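Side-chain contacts in probable N-glycosylase/DNA lyase (Thermotoga maritima, PDB 3N0U), which is an all-helical protein, probably a DNA glycosylase of the helix-hairpin-helix superfamily, built as a single chain without beta-strands: residues E15-L20 with R192-A197; Q33-F38 with F205-W210; E85-K90 with E104-N109; H161-M166 with E174-W179. All blocks are in the same frame, centred on the assembly; numbering follows the deposited sequence.

Contact 1: residues E15-L20 with R192-A197; sequences ELLKEL and RKVAEA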
# COMPACT_ATOMS: atom_id res chain seq x y z
N GLU A 15 -19.00 -2.38 17.05
CA GLU A 15 -19.59 -1.32 16.25
C GLU A 15 -18.90 -1.22 14.88
O GLU A 15 -19.55 -1.08 13.84
CB GLU A 15 -19.50 0.01 17.01
CG GLU A 15 -20.15 1.17 16.28
CD GLU A 15 -20.12 2.47 17.08
OE1 GLU A 15 -20.25 2.42 18.32
OE2 GLU A 15 -19.97 3.55 16.46
N LEU A 16 -17.58 -1.33 14.88
CA LEU A 16 -16.82 -1.32 13.64
C LEU A 16 -17.19 -2.51 12.77
O LEU A 16 -17.44 -2.36 11.58
CB LEU A 16 -15.32 -1.32 13.91
CG LEU A 16 -14.42 -1.41 12.67
CD1 LEU A 16 -14.62 -0.24 11.70
CD2 LEU A 16 -12.97 -1.48 13.11
N LEU A 17 -17.23 -3.71 13.36
CA LEU A 17 -17.58 -4.89 12.58
C LEU A 17 -18.99 -4.79 12.03
O LEU A 17 -19.23 -5.18 10.90
CB LEU A 17 -17.41 -6.16 13.40
CG LEU A 17 -15.94 -6.49 13.69
CD1 LEU A 17 -15.84 -7.58 14.75
CD2 LEU A 17 -15.23 -6.94 12.41
N LYS A 18 -19.92 -4.22 12.78
CA LYS A 18 -21.29 -4.11 12.28
C LYS A 18 -21.37 -3.16 11.11
O LYS A 18 -22.07 -3.43 10.13
CB LYS A 18 -22.25 -3.67 13.39
CG LYS A 18 -22.50 -4.78 14.41
CD LYS A 18 -23.29 -4.29 15.62
CE LYS A 18 -24.63 -3.72 15.21
NZ LYS A 18 -25.44 -3.34 16.40
N GLU A 19 -20.64 -2.05 11.18
CA GLU A 19 -20.67 -1.09 10.09
C GLU A 19 -20.03 -1.69 8.85
O GLU A 19 -20.53 -1.49 7.74
CB GLU A 19 -19.96 0.20 10.45
CG GLU A 19 -19.90 1.19 9.28
CD GLU A 19 -21.28 1.53 8.66
OE1 GLU A 19 -22.32 1.48 9.36
OE2 GLU A 19 -21.31 1.85 7.45
N LEU A 20 -18.95 -2.44 9.03
CA LEU A 20 -18.32 -3.10 7.90
C LEU A 20 -19.26 -4.13 7.29
O LEU A 20 -19.32 -4.27 6.07
CB LEU A 20 -17.01 -3.78 8.31
CG LEU A 20 -15.83 -2.85 8.58
CD1 LEU A 20 -14.78 -3.58 9.40
CD2 LEU A 20 -15.23 -2.34 7.26
N ARG A 192 -5.04 -8.15 12.31
CA ARG A 192 -5.25 -9.44 11.65
C ARG A 192 -6.37 -10.17 12.35
O ARG A 192 -7.18 -10.81 11.71
CB ARG A 192 -3.99 -10.31 11.65
CG ARG A 192 -4.15 -11.56 10.78
CD ARG A 192 -3.15 -12.68 11.11
NE ARG A 192 -3.27 -13.16 12.49
CZ ARG A 192 -4.27 -13.89 12.96
NH1 ARG A 192 -5.28 -14.26 12.18
NH2 ARG A 192 -4.27 -14.27 14.24
N LYS A 193 -6.40 -10.08 13.67
CA LYS A 193 -7.45 -10.76 14.41
C LYS A 193 -8.82 -10.16 14.09
O LYS A 193 -9.81 -10.87 14.06
CB LYS A 193 -7.17 -10.75 15.91
CG LYS A 193 -5.97 -11.60 16.32
CD LYS A 193 -5.65 -11.43 17.80
CE LYS A 193 -4.77 -12.56 18.34
NZ LYS A 193 -3.31 -12.24 18.31
N VAL A 194 -8.86 -8.85 13.82
CA VAL A 194 -10.12 -8.21 13.44
C VAL A 194 -10.54 -8.68 12.05
O VAL A 194 -11.70 -8.99 11.81
CB VAL A 194 -10.01 -6.68 13.44
CG1 VAL A 194 -11.35 -6.06 13.06
CG2 VAL A 194 -9.55 -6.18 14.82
N ALA A 195 -9.58 -8.75 11.13
CA ALA A 195 -9.85 -9.23 9.79
C ALA A 195 -10.38 -10.65 9.84
O ALA A 195 -11.33 -10.99 9.15
CB ALA A 195 -8.59 -9.16 8.94
N GLU A 196 -9.78 -11.47 10.68
CA GLU A 196 -10.20 -12.86 10.82
C GLU A 196 -11.62 -12.95 11.37
O GLU A 196 -12.41 -13.78 10.91
CB GLU A 196 -9.23 -13.60 11.74
CG GLU A 196 -9.46 -15.08 11.83
CD GLU A 196 -8.36 -15.77 12.62
OE1 GLU A 196 -8.04 -15.30 13.74
OE2 GLU A 196 -7.81 -16.77 12.11
N ALA A 197 -11.96 -12.07 12.32
CA ALA A 197 -13.32 -12.03 12.88
C ALA A 197 -14.35 -11.69 11.80
O ALA A 197 -15.48 -12.17 11.83
CB ALA A 197 -13.40 -11.03 14.02

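Contact 2: residues Q33-F38 with F205-W210; sequences QRFEEF and FDLYLW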
# COMPACT_ATOMS: atom_id res chain seq x y z
N GLN A 33 -12.77 -7.11 -7.67
CA GLN A 33 -12.24 -6.70 -8.97
C GLN A 33 -10.88 -6.05 -8.79
O GLN A 33 -9.95 -6.29 -9.58
CB GLN A 33 -13.21 -5.75 -9.67
CG GLN A 33 -14.36 -6.51 -10.31
CD GLN A 33 -15.63 -5.69 -10.41
OE1 GLN A 33 -15.59 -4.47 -10.64
NE2 GLN A 33 -16.78 -6.34 -10.22
N ARG A 34 -10.71 -5.28 -7.72
CA ARG A 34 -9.44 -4.62 -7.50
C ARG A 34 -8.37 -5.66 -7.18
O ARG A 34 -7.25 -5.60 -7.69
CB ARG A 34 -9.56 -3.59 -6.39
CG ARG A 34 -8.32 -2.76 -6.17
CD ARG A 34 -8.01 -1.89 -7.37
NE ARG A 34 -8.93 -0.76 -7.50
CZ ARG A 34 -9.84 -0.63 -8.46
NH1 ARG A 34 -9.99 -1.56 -9.40
NH2 ARG A 34 -10.62 0.45 -8.48
N PHE A 35 -8.73 -6.65 -6.36
CA PHE A 35 -7.78 -7.71 -6.05
C PHE A 35 -7.38 -8.54 -7.25
O PHE A 35 -6.25 -9.02 -7.32
CB PHE A 35 -8.24 -8.59 -4.89
CG PHE A 35 -7.26 -8.57 -3.79
CD1 PHE A 35 -7.31 -7.58 -2.84
CD2 PHE A 35 -6.19 -9.45 -3.79
CE1 PHE A 35 -6.36 -7.50 -1.85
CE2 PHE A 35 -5.22 -9.38 -2.80
CZ PHE A 35 -5.32 -8.40 -1.83
N GLU A 36 -8.29 -8.71 -8.20
CA GLU A 36 -7.95 -9.45 -9.42
C GLU A 36 -6.86 -8.70 -10.18
O GLU A 36 -6.00 -9.31 -10.81
CB GLU A 36 -9.19 -9.67 -10.29
CG GLU A 36 -10.06 -10.81 -9.79
CD GLU A 36 -11.54 -10.62 -10.12
OE1 GLU A 36 -11.86 -9.85 -11.06
OE2 GLU A 36 -12.39 -11.24 -9.42
N GLU A 37 -6.90 -7.37 -10.11
CA GLU A 37 -5.88 -6.55 -10.76
C GLU A 37 -4.54 -6.69 -10.01
O GLU A 37 -3.48 -6.80 -10.62
CB GLU A 37 -6.34 -5.09 -10.84
CG GLU A 37 -7.61 -4.92 -11.71
CD GLU A 37 -8.29 -3.57 -11.57
OE1 GLU A 37 -7.82 -2.73 -10.79
OE2 GLU A 37 -9.33 -3.36 -12.26
N PHE A 38 -4.60 -6.75 -8.69
CA PHE A 38 -3.38 -6.96 -7.91
C PHE A 38 -2.77 -8.31 -8.24
O PHE A 38 -1.56 -8.42 -8.42
CB PHE A 38 -3.67 -6.92 -6.41
CG PHE A 38 -4.20 -5.59 -5.90
CD1 PHE A 38 -4.01 -4.42 -6.60
CD2 PHE A 38 -4.83 -5.55 -4.68
CE1 PHE A 38 -4.48 -3.22 -6.10
CE2 PHE A 38 -5.31 -4.35 -4.17
CZ PHE A 38 -5.13 -3.18 -4.87
N PHE A 205 -9.21 -7.00 3.62
CA PHE A 205 -9.84 -6.28 4.72
C PHE A 205 -9.51 -4.80 4.63
O PHE A 205 -10.36 -3.96 4.85
CB PHE A 205 -9.38 -6.86 6.07
CG PHE A 205 -10.13 -6.34 7.24
CD1 PHE A 205 -11.49 -6.54 7.35
CD2 PHE A 205 -9.49 -5.64 8.25
CE1 PHE A 205 -12.20 -6.06 8.43
CE2 PHE A 205 -10.20 -5.17 9.35
CZ PHE A 205 -11.56 -5.39 9.43
N ASP A 206 -8.26 -4.50 4.29
CA ASP A 206 -7.84 -3.10 4.12
C ASP A 206 -8.77 -2.34 3.18
O ASP A 206 -9.09 -1.17 3.41
CB ASP A 206 -6.42 -3.04 3.57
CG ASP A 206 -5.97 -1.63 3.30
OD1 ASP A 206 -5.56 -0.94 4.27
OD2 ASP A 206 -6.00 -1.22 2.13
N LEU A 207 -9.17 -2.98 2.09
CA LEU A 207 -10.04 -2.31 1.12
C LEU A 207 -11.44 -2.09 1.66
O LEU A 207 -12.06 -1.08 1.36
CB LEU A 207 -10.09 -3.06 -0.20
CG LEU A 207 -8.73 -3.15 -0.90
CD1 LEU A 207 -8.91 -3.93 -2.18
CD2 LEU A 207 -8.16 -1.76 -1.18
N TYR A 208 -11.94 -3.02 2.46
CA TYR A 208 -13.22 -2.80 3.11
C TYR A 208 -13.11 -1.61 4.09
O TYR A 208 -14.01 -0.78 4.15
CB TYR A 208 -13.71 -4.07 3.82
CG TYR A 208 -14.20 -5.14 2.87
CD1 TYR A 208 -15.47 -5.09 2.33
CD2 TYR A 208 -13.40 -6.22 2.54
CE1 TYR A 208 -15.92 -6.07 1.47
CE2 TYR A 208 -13.83 -7.20 1.67
CZ TYR A 208 -15.11 -7.12 1.15
OH TYR A 208 -15.57 -8.07 0.28
N LEU A 209 -12.02 -1.54 4.84
CA LEU A 209 -11.81 -0.43 5.78
C LEU A 209 -11.81 0.90 5.04
O LEU A 209 -12.38 1.90 5.51
CB LEU A 209 -10.49 -0.60 6.53
CG LEU A 209 -10.43 -1.72 7.57
CD1 LEU A 209 -9.03 -1.80 8.15
CD2 LEU A 209 -11.45 -1.50 8.68
N TRP A 210 -11.17 0.94 3.88
CA TRP A 210 -11.11 2.21 3.15
C TRP A 210 -12.44 2.60 2.50
O TRP A 210 -12.70 3.78 2.31
CB TRP A 210 -9.99 2.20 2.12
CG TRP A 210 -8.73 2.78 2.65
CD1 TRP A 210 -7.64 2.12 3.13
CD2 TRP A 210 -8.44 4.17 2.77
NE1 TRP A 210 -6.69 3.02 3.54
CE2 TRP A 210 -7.15 4.29 3.32
CE3 TRP A 210 -9.14 5.34 2.45
CZ2 TRP A 210 -6.56 5.52 3.57
CZ3 TRP A 210 -8.55 6.56 2.69
CH2 TRP A 210 -7.27 6.64 3.25

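Contact 3: residues E85-K90 with E104-N109; sequences EELAEK and EFIVEN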
# COMPACT_ATOMS: atom_id res chain seq x y z
N GLU A 85 16.05 14.88 -13.19
CA GLU A 85 15.47 16.22 -13.32
C GLU A 85 14.14 16.17 -14.08
O GLU A 85 13.17 16.85 -13.69
CB GLU A 85 16.43 17.19 -14.02
CG GLU A 85 15.85 18.61 -14.22
CD GLU A 85 16.84 19.59 -14.86
OE1 GLU A 85 17.49 19.23 -15.88
OE2 GLU A 85 16.96 20.73 -14.36
N GLU A 86 14.07 15.34 -15.12
CA GLU A 86 12.84 15.23 -15.89
C GLU A 86 11.75 14.50 -15.09
O GLU A 86 10.56 14.83 -15.22
CB GLU A 86 13.09 14.50 -17.21
CG GLU A 86 13.64 15.40 -18.34
CD GLU A 86 15.11 15.76 -18.18
OE1 GLU A 86 15.81 15.10 -17.38
OE2 GLU A 86 15.57 16.70 -18.87
N LEU A 87 12.13 13.50 -14.32
CA LEU A 87 11.16 12.82 -13.47
C LEU A 87 10.61 13.78 -12.42
O LEU A 87 9.41 13.83 -12.17
CB LEU A 87 11.79 11.60 -12.82
CG LEU A 87 10.88 10.80 -11.89
CD1 LEU A 87 9.62 10.39 -12.64
CD2 LEU A 87 11.62 9.60 -11.33
N ALA A 88 11.49 14.55 -11.79
CA ALA A 88 11.02 15.52 -10.79
C ALA A 88 10.07 16.52 -11.43
O ALA A 88 9.06 16.92 -10.82
CB ALA A 88 12.20 16.24 -10.15
N GLU A 89 10.36 16.94 -12.66
CA GLU A 89 9.49 17.91 -13.31
C GLU A 89 8.10 17.30 -13.56
O GLU A 89 7.08 17.96 -13.36
CB GLU A 89 10.10 18.42 -14.61
CG GLU A 89 9.19 19.38 -15.37
CD GLU A 89 8.77 20.59 -14.55
OE1 GLU A 89 9.56 21.07 -13.71
OE2 GLU A 89 7.63 21.08 -14.76
N LYS A 90 8.04 16.04 -13.99
CA LYS A 90 6.74 15.42 -14.23
C LYS A 90 5.98 15.21 -12.91
O LYS A 90 4.76 15.36 -12.87
CB LYS A 90 6.88 14.09 -14.96
CG LYS A 90 7.34 14.23 -16.42
CD LYS A 90 6.99 13.00 -17.22
CE LYS A 90 7.22 13.21 -18.72
NZ LYS A 90 6.43 12.21 -19.48
N GLU A 104 14.17 11.33 -6.51
CA GLU A 104 15.46 10.79 -6.11
C GLU A 104 15.31 9.37 -5.58
O GLU A 104 16.12 8.49 -5.92
CB GLU A 104 16.11 11.70 -5.06
CG GLU A 104 16.61 13.02 -5.66
CD GLU A 104 17.13 14.02 -4.65
OE1 GLU A 104 17.14 13.72 -3.44
OE2 GLU A 104 17.54 15.12 -5.09
N PHE A 105 14.29 9.14 -4.76
CA PHE A 105 14.00 7.80 -4.27
C PHE A 105 13.79 6.82 -5.41
O PHE A 105 14.36 5.73 -5.41
CB PHE A 105 12.74 7.77 -3.40
CG PHE A 105 12.85 8.51 -2.10
CD1 PHE A 105 14.07 8.77 -1.51
CD2 PHE A 105 11.70 8.94 -1.46
CE1 PHE A 105 14.14 9.46 -0.30
CE2 PHE A 105 11.76 9.60 -0.26
CZ PHE A 105 12.98 9.87 0.32
N ILE A 106 12.97 7.21 -6.37
CA ILE A 106 12.61 6.32 -7.49
C ILE A 106 13.86 6.00 -8.31
O ILE A 106 14.11 4.82 -8.67
CB ILE A 106 11.47 6.93 -8.33
CG1 ILE A 106 10.19 6.90 -7.51
CG2 ILE A 106 11.27 6.17 -9.64
CD1 ILE A 106 9.10 7.84 -8.03
N VAL A 107 14.64 7.02 -8.64
CA VAL A 107 15.85 6.79 -9.42
C VAL A 107 16.78 5.81 -8.68
O VAL A 107 17.33 4.87 -9.28
CB VAL A 107 16.57 8.11 -9.74
CG1 VAL A 107 17.92 7.82 -10.37
CG2 VAL A 107 15.74 8.95 -10.70
N GLU A 108 16.95 6.03 -7.38
CA GLU A 108 17.83 5.16 -6.58
C GLU A 108 17.32 3.73 -6.57
O GLU A 108 18.10 2.78 -6.58
CB GLU A 108 17.95 5.68 -5.15
CG GLU A 108 18.68 6.98 -5.00
CD GLU A 108 18.65 7.49 -3.55
OE1 GLU A 108 17.60 8.01 -3.11
OE2 GLU A 108 19.67 7.34 -2.85
N ASN A 109 16.01 3.57 -6.56
CA ASN A 109 15.41 2.25 -6.47
C ASN A 109 15.58 1.43 -7.74
O ASN A 109 15.27 0.23 -7.76
CB ASN A 109 13.92 2.37 -6.13
CG ASN A 109 13.71 2.72 -4.70
OD1 ASN A 109 14.60 2.56 -3.88
ND2 ASN A 109 12.53 3.21 -4.38

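Contact 4: residues H161-M166 with E174-W179; sequences HVLRLM and EIPKGW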
# COMPACT_ATOMS: atom_id res chain seq x y z
N HIS A 161 -5.20 6.51 8.23
CA HIS A 161 -6.65 6.27 8.27
C HIS A 161 -6.94 5.00 9.06
O HIS A 161 -7.84 4.97 9.89
CB HIS A 161 -7.23 6.11 6.86
CG HIS A 161 -8.54 5.37 6.83
ND1 HIS A 161 -9.67 5.83 7.48
CD2 HIS A 161 -8.90 4.20 6.25
CE1 HIS A 161 -10.67 4.98 7.29
NE2 HIS A 161 -10.22 3.98 6.54
N VAL A 162 -6.18 3.95 8.78
CA VAL A 162 -6.40 2.69 9.47
C VAL A 162 -6.04 2.84 10.95
O VAL A 162 -6.75 2.34 11.81
CB VAL A 162 -5.60 1.57 8.80
CG1 VAL A 162 -5.64 0.30 9.62
CG2 VAL A 162 -6.16 1.33 7.41
N LEU A 163 -4.94 3.52 11.26
CA LEU A 163 -4.53 3.68 12.66
C LEU A 163 -5.55 4.48 13.44
O LEU A 163 -5.84 4.18 14.60
CB LEU A 163 -3.16 4.33 12.76
CG LEU A 163 -2.02 3.44 12.24
CD1 LEU A 163 -0.74 4.24 12.12
CD2 LEU A 163 -1.80 2.22 13.14
N ARG A 164 -6.14 5.50 12.82
CA ARG A 164 -7.15 6.29 13.51
C ARG A 164 -8.40 5.47 13.76
O ARG A 164 -9.04 5.65 14.79
CB ARG A 164 -7.45 7.59 12.76
CG ARG A 164 -6.34 8.65 12.93
CD ARG A 164 -6.73 10.00 12.35
NE ARG A 164 -7.34 9.84 11.04
CZ ARG A 164 -6.73 10.08 9.88
NH1 ARG A 164 -5.48 10.54 9.86
NH2 ARG A 164 -7.39 9.89 8.74
N LEU A 165 -8.76 4.58 12.83
CA LEU A 165 -9.88 3.67 13.05
C LEU A 165 -9.61 2.73 14.22
O LEU A 165 -10.49 2.44 15.02
CB LEU A 165 -10.18 2.81 11.82
CG LEU A 165 -11.20 3.31 10.82
CD1 LEU A 165 -11.35 2.25 9.75
CD2 LEU A 165 -12.54 3.60 11.48
N MET A 166 -8.38 2.22 14.28
CA MET A 166 -8.02 1.30 15.34
C MET A 166 -8.05 2.00 16.69
O MET A 166 -8.46 1.42 17.68
CB MET A 166 -6.65 0.70 15.08
CG MET A 166 -6.60 -0.20 13.86
SD MET A 166 -4.95 -0.92 13.63
CE MET A 166 -4.99 -2.19 14.90
N GLU A 174 -2.58 4.50 21.26
CA GLU A 174 -1.96 5.68 20.65
C GLU A 174 -1.58 5.39 19.20
O GLU A 174 -1.29 4.25 18.84
CB GLU A 174 -0.71 6.07 21.44
CG GLU A 174 0.37 5.00 21.45
CD GLU A 174 1.50 5.33 22.42
OE1 GLU A 174 2.26 6.29 22.14
OE2 GLU A 174 1.63 4.64 23.45
N ILE A 175 -1.58 6.44 18.38
CA ILE A 175 -1.18 6.30 16.99
C ILE A 175 0.31 6.52 16.85
O ILE A 175 0.81 7.62 17.12
CB ILE A 175 -1.94 7.30 16.10
CG1 ILE A 175 -3.43 6.95 16.08
CG2 ILE A 175 -1.38 7.27 14.68
CD1 ILE A 175 -4.32 8.11 15.71
N PRO A 176 1.04 5.47 16.45
CA PRO A 176 2.48 5.57 16.22
C PRO A 176 2.79 6.56 15.11
O PRO A 176 2.13 6.54 14.07
CB PRO A 176 2.86 4.16 15.74
CG PRO A 176 1.76 3.28 16.22
CD PRO A 176 0.53 4.12 16.17
N LYS A 177 3.79 7.41 15.33
CA LYS A 177 4.21 8.36 14.31
C LYS A 177 5.47 7.85 13.63
O LYS A 177 6.00 8.49 12.72
CB LYS A 177 4.41 9.75 14.91
CG LYS A 177 3.16 10.31 15.60
CD LYS A 177 1.94 10.28 14.68
CE LYS A 177 0.63 10.46 15.44
NZ LYS A 177 0.63 11.68 16.30
N GLY A 178 5.94 6.69 14.06
CA GLY A 178 7.09 6.03 13.44
C GLY A 178 7.03 4.55 13.74
O GLY A 178 6.28 4.14 14.63
N TRP A 179 7.81 3.74 13.03
CA TRP A 179 7.70 2.29 13.15
C TRP A 179 9.02 1.56 13.40
O TRP A 179 10.09 2.05 13.06
CB TRP A 179 7.09 1.71 11.88
CG TRP A 179 5.65 2.05 11.69
CD1 TRP A 179 5.13 2.84 10.71
CD2 TRP A 179 4.55 1.61 12.49
NE1 TRP A 179 3.77 2.92 10.85
CE2 TRP A 179 3.39 2.17 11.93
CE3 TRP A 179 4.43 0.78 13.61
CZ2 TRP A 179 2.12 1.94 12.46
CZ3 TRP A 179 3.18 0.56 14.14
CH2 TRP A 179 2.03 1.13 13.57

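Contact 1: residues E15-L20 with R192-A197
L17 reaches across from helix 13-44 and lays its two methyls against two residues one turn apart on helix 181-198. CD2 of L17 approaches V194 CG1 to 4.0 Å, the closest pairing between the segments, and also lies 4.1 Å from the backbone V194 O. The other methyl, L17 CD1, comes to 4.3 Å from A197 CB at the more exposed end. No hydrogen bond or salt bridge crosses, and the L17 and V194 side chains pass each other at a slant. The distance from L17 CA to V194 CA is 8.2 Å, close enough for one leucine to span the gap. V194 turns CG1 directly opposite its own N (chi1 -179°), and this branch is the one that meets L17.

Further out, L20 and V194 both pack on F205 of helix 202-214, while L17 and L20 share F198. M13, the first residue of helix 13-44, adds its side chain beside V194 and A197. Charged groups stay outside this apolar layer. R192 NH1 bridges to E196 OE1 at 3.3 Å, a weak hydrogen bond within a salt bridge, with the E196 carboxylate at the edge of the guanidinium. R192 NH2 and K193 NZ both turn to E189.

With about 138 Å² buried in total and only aliphatic carbons and one carbonyl oxygen meeting, attraction across the seam is dispersive and hydrophobic, and the ionic pairs run along helix 181-198 and probably steady it, rather than joining it to helix 13-44.

Contact 2: residues Q33-F38 with F205-W210
A single methyl, L207 CD1, gathers three side chains of helix 13-44 around it: R34, F35 and F38. It sits 4.0 Å from F35 CD1, near the plane of that ring and so at its edge. F38 CE2 lies 4.1 Å from L207 CD1, with the phenyl ring oblique to the methyl. The aliphatic stem of R34 completes the set through CG, which chi1 of -175° sets opposite the backbone N.

The two phenylalanines are packed closely on each other within helix 13-44. F38 CD2 stands 3.7 Å above the centre of the F35 ring, edge against face, and R34 O lies over one face of F38. R148 of helix 140-148 adds its side chain to F35, F38 and L207, and V31 also touches L207. Between the helices themselves the fit is wide: the short axes stay 11.5 Å apart at their closest and run at 137° to one another, so the leucine does most of the bridging.

The outer side is polar. R34, which is partly exposed, bends twice past its methylene stem, and its NH1 meets E37 OE1 at 2.8 Å in a salt bridge whose hydrogen bond is weak, its angle at the hydrogen being only 124°. NE and NH2 of R34 donate to the backbone oxygens of D218 and V217.

R34 thus serves two media, its carbon stem joining the apolar cluster while its charged head ties the C-terminal tail to helix 13-44; between the two helices the cohesion is apolar alone.

Contact 3: residues E85-K90 with E104-N109
L87 of helix 84-93 packs on I106 and V107 of helix 99-109, bringing together two helices that follow each other in the chain across a short loop, about 20 Å from the centre of the chain. One methyl does the work: L87 CD2 lies 3.8 Å from I106 CG2 and 4.0 Å from I106 CB. V107, which is partly exposed, brings its CG2 to 4.2 Å from the same L87 CD2. The L87 and I106 side chains cross at about a right angle. L87 points CG opposite its own N (chi1 180°), which extends the isobutyl group across the gap; the alpha carbons L87 CA and V107 CA are 8.6 Å apart.

A103 also touches L87, so the leucine rests on residues i, i+3 and i+4 of one helix face. I75 of helix 65-75 flanks L87, and F51, S55 and L59 of helix 47-59 flank I106. One turn further, N109 OD1 accepts a hydrogen bond from K136 N, next to the sodium ligand A135. A leucine resting on one face of the next helix is consistent with the all-helical fold of the helix-hairpin-helix superfamily.

Contact 4: residues H161-M166 with E174-W179
M166 N donates to V162 O at 3.0 Å, a bond internal to helix 160-168; between L163, R164 and the loop residues I175, P176 and W179 there is no hydrogen bond. The contact is a helix with its following loop folded back over it, in the stretch that leads on to helix 181-198 of this helix-hairpin-helix glycosylase fold. L163 is at the centre. Its CB lies 3.9 Å from I175 CG2, and its two methyls continue outward to the indole: CD1 is 3.7 Å from W179 CZ2, while CD2 of L163 is 4.0 Å from W179 CH2.

The methyls come to the indole at its edge, close to its plane, not over a face. One indole face is used by P176, whose CB stands 3.8 Å above the ring plane toward the rim, so the loop folds against itself as it packs on the helix. P176 CD also lies 4.2 Å from L163 CD1. Around this, V187 and I172 touch L163, and Y184 meets W179 edge-to-face.

Toward solvent, R164 adds its chain carbons rather than its charge. The guanidinium turns back over its own helix, with H161 N facing one side of it, and the chain bends at chi3 (-45°). The closest carbon approach of the whole contact is made there, with I175 CD1 3.5 Å from R164 CG.

How the contacts relate
Contact 2 is buried, contact 3 likewise, contact 1 is partly so, and contact 4 lies at the surface. No hydrogen bond or salt bridge crosses any of the four; the touching side-chain atoms are carbons. They differ in partners, since aromatic rings take part in contacts 2 and 4 whereas contacts 1 and 3 are aliphatic. Contacts 1 and 2 share helix 13-44 and touch through F205, which packs on L20, V194 and A195. Contacts 2 and 4 also touch, by a probable hydrogen bond from H161 NE2 to L209 O and by the W210 and H161 rings. Contact 3 stands apart, its centre about 28 Å from that of contact 2, on the opposite side of the chain's centre.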